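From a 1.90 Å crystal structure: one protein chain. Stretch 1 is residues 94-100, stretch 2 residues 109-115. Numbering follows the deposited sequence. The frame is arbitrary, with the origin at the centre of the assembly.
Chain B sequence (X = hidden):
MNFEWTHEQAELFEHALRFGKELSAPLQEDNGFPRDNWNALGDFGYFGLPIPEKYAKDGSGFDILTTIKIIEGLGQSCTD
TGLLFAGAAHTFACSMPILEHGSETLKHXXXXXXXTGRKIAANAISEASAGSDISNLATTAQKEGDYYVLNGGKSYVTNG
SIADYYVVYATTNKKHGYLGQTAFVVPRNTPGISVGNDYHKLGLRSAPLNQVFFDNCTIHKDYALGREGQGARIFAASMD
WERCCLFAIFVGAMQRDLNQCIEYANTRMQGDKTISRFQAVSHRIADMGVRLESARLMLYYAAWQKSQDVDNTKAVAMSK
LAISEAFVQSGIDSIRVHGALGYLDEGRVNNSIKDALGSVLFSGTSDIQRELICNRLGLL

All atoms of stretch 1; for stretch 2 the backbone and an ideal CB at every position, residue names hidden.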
# COMPACT_ATOMS: atom_id res chain seq x y z
N CYS B 94 -15.03 -31.04 6.91
CA CYS B 94 -15.99 -32.17 6.94
C CYS B 94 -15.49 -33.31 7.82
O CYS B 94 -16.18 -33.64 8.82
CB CYS B 94 -16.33 -32.65 5.53
SG CYS B 94 -16.98 -31.33 4.46
N SER B 95 -14.36 -33.92 7.46
CA SER B 95 -13.80 -35.00 8.28
C SER B 95 -13.50 -34.58 9.72
O SER B 95 -13.76 -35.34 10.65
CB SER B 95 -12.55 -35.65 7.68
OG SER B 95 -12.82 -36.08 6.35
N MET B 96 -12.97 -33.37 9.93
CA MET B 96 -12.67 -32.97 11.31
C MET B 96 -13.91 -32.75 12.22
O MET B 96 -13.92 -33.25 13.35
CB MET B 96 -11.67 -31.78 11.34
CG MET B 96 -10.31 -32.14 10.76
SD MET B 96 -9.49 -33.61 11.46
CE MET B 96 -9.19 -33.02 13.12
N PRO B 97 -14.97 -32.04 11.76
CA PRO B 97 -16.12 -31.98 12.64
C PRO B 97 -16.78 -33.35 12.89
O PRO B 97 -17.39 -33.55 13.96
CB PRO B 97 -17.12 -31.10 11.91
CG PRO B 97 -16.48 -30.67 10.67
CD PRO B 97 -15.05 -31.07 10.66
N ILE B 98 -16.68 -34.25 11.92
CA ILE B 98 -17.17 -35.61 12.09
C ILE B 98 -16.37 -36.26 13.20
O ILE B 98 -16.96 -36.82 14.13
CB ILE B 98 -17.12 -36.42 10.78
CG1 ILE B 98 -18.26 -35.93 9.88
CG2 ILE B 98 -17.22 -37.95 11.04
CD1 ILE B 98 -18.13 -36.38 8.43
N LEU B 99 -15.03 -36.24 13.07
CA LEU B 99 -14.13 -36.73 14.09
C LEU B 99 -14.42 -36.11 15.47
O LEU B 99 -14.49 -36.85 16.46
CB LEU B 99 -12.65 -36.54 13.72
CG LEU B 99 -11.59 -37.03 14.71
CD1 LEU B 99 -11.62 -38.57 14.87
CD2 LEU B 99 -10.20 -36.61 14.26
N GLU B 100 -14.65 -34.80 15.54
CA GLU B 100 -14.80 -34.12 16.82
C GLU B 100 -16.18 -34.18 17.47
O GLU B 100 -16.28 -34.02 18.69
CB GLU B 100 -14.31 -32.67 16.73
CG GLU B 100 -12.87 -32.65 16.25
CD GLU B 100 -12.23 -31.28 16.33
OE1 GLU B 100 -12.92 -30.25 16.14
OE2 GLU B 100 -11.02 -31.29 16.61
N UNK B 109 -18.55 -45.50 10.85
CA UNK B 109 -19.24 -45.63 9.56
C UNK B 109 -18.60 -44.75 8.46
O UNK B 109 -18.40 -45.20 7.33
CB UNK B 109 -20.71 -45.26 9.73
N UNK B 110 -18.27 -43.50 8.79
CA UNK B 110 -17.92 -42.51 7.76
C UNK B 110 -16.44 -42.31 7.53
O UNK B 110 -16.03 -42.18 6.39
CB UNK B 110 -18.53 -41.16 8.13
N UNK B 111 -15.64 -42.28 8.60
CA UNK B 111 -14.23 -41.91 8.47
C UNK B 111 -13.33 -42.82 7.65
O UNK B 111 -12.42 -42.32 6.99
CB UNK B 111 -13.63 -41.81 9.87
N UNK B 112 -13.55 -44.17 7.69
CA UNK B 112 -12.65 -44.93 6.87
C UNK B 112 -12.62 -44.54 5.39
O UNK B 112 -11.55 -44.55 4.82
CB UNK B 112 -13.02 -46.41 6.99
N UNK B 113 -13.76 -44.23 4.78
CA UNK B 113 -13.77 -43.92 3.34
C UNK B 113 -13.47 -42.42 3.10
O UNK B 113 -12.98 -42.06 2.03
CB UNK B 113 -15.12 -44.29 2.73
N UNK B 114 -13.79 -41.58 4.08
CA UNK B 114 -13.36 -40.17 4.01
C UNK B 114 -11.83 -40.11 4.02
O UNK B 114 -11.21 -39.36 3.22
CB UNK B 114 -13.94 -39.36 5.17
N UNK B 115 -11.23 -40.90 4.87
CA UNK B 115 -9.80 -40.90 5.03
C UNK B 115 -9.00 -41.34 3.84
O UNK B 115 -7.88 -41.00 3.75
CB UNK B 115 -9.43 -41.79 6.22

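The two helices run nearly antiparallel, at 149° between their N-to-C directions, with axes 10.3 Å apart at closest approach. Stretch 1 offers mainly the apolar branches of I98 and L99 and the hydroxyl of S95.

Position 109 is helical. Its ideal CB has nothing of stretch 1 within 5.5 Å. Many side chains would suit, polar ones included. The residue is Q109. Its CB is 8.2 Å from CG2 of I98, the nearest side-chain approach to stretch 1. Its NE2 is hydrogen-bonded elsewhere in the structure.

Position 110 points its CA-to-CB bond toward stretch 1. The ideal CB lies 4.5 Å from CG2 of I98, so what it meets is hydrocarbon. Leucine, isoleucine, valine or methionine would all suit. The residue is L110, with chi1 m and chi2 t. Its CD1 comes 4.1 Å from CD1 of I98.

At position 111 the CA-to-CB bond points sideways. The ideal CB is 5.4 Å from CG2 of I98, too far for a small side chain to pack well. A longer apolar one, leucine or methionine, could reach the space bordered by S95, I98 and L99. The residue is L111, and its end does come nearer. Its CG is 3.9 Å from CG2 of I98, its CD1 is 3.9 Å from CD1 of L99, and its CD2 is 3.8 Å from the backbone O of S95. L111 has the largest area covered by the other stretch, 74 Å².

Position 112 is out of reach; its ideal CB has nothing of stretch 1 within 5.5 Å. Its phi of -56° fits proline, though other residues would fit too. The residue is P112. Lacking an amide hydrogen, it cannot donate to the turn before, and the helix is kinked here.

Position 113 is also out of reach and tolerates polar or charged side chains. The residue is D113, whose CB stays 9.2 Å from OG of S95. Its N makes only a weak hydrogen bond, 3.5 Å to O of L110.

Position 114 points toward stretch 1, with its ideal CB 3.7 Å from OG of S95. A small polar residue could be considered, but I98 lies alongside and favours an apolar one. The residue is L114. Its CB keeps the 3.7 Å approach to OG of S95, and its CD1 packs 3.7 Å from CD1 of I98.

Position 115 points sideways, with nothing of stretch 1 near its ideal CB. The residue is A115, whose N bonds to O of L111 at 2.8 Å.

Stretch 2 109-115: QLLPDLA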
# COMPACT_ATOMS: atom_id res chain seq x y z
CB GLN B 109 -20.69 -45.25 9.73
CG GLN B 109 -21.62 -45.65 8.59
CD GLN B 109 -23.05 -45.17 8.85
OE1 GLN B 109 -23.63 -45.47 9.90
NE2 GLN B 109 -23.61 -44.39 7.92
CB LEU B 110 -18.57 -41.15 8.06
CG LEU B 110 -20.08 -41.06 8.19
CD1 LEU B 110 -20.54 -39.64 8.40
CD2 LEU B 110 -20.78 -41.65 6.98
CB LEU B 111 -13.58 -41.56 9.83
CG LEU B 111 -14.14 -40.31 10.51
CD1 LEU B 111 -13.71 -40.23 11.97
CD2 LEU B 111 -13.69 -39.05 9.75
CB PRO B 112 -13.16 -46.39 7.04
CG PRO B 112 -13.58 -46.40 8.50
CD PRO B 112 -14.33 -45.06 8.61
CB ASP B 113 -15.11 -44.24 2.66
CG ASP B 113 -15.37 -45.74 2.48
OD1 ASP B 113 -14.45 -46.59 2.55
OD2 ASP B 113 -16.55 -46.05 2.24
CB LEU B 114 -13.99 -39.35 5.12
CG LEU B 114 -15.50 -39.15 5.01
CD1 LEU B 114 -16.00 -38.30 6.16
CD2 LEU B 114 -15.94 -38.59 3.67
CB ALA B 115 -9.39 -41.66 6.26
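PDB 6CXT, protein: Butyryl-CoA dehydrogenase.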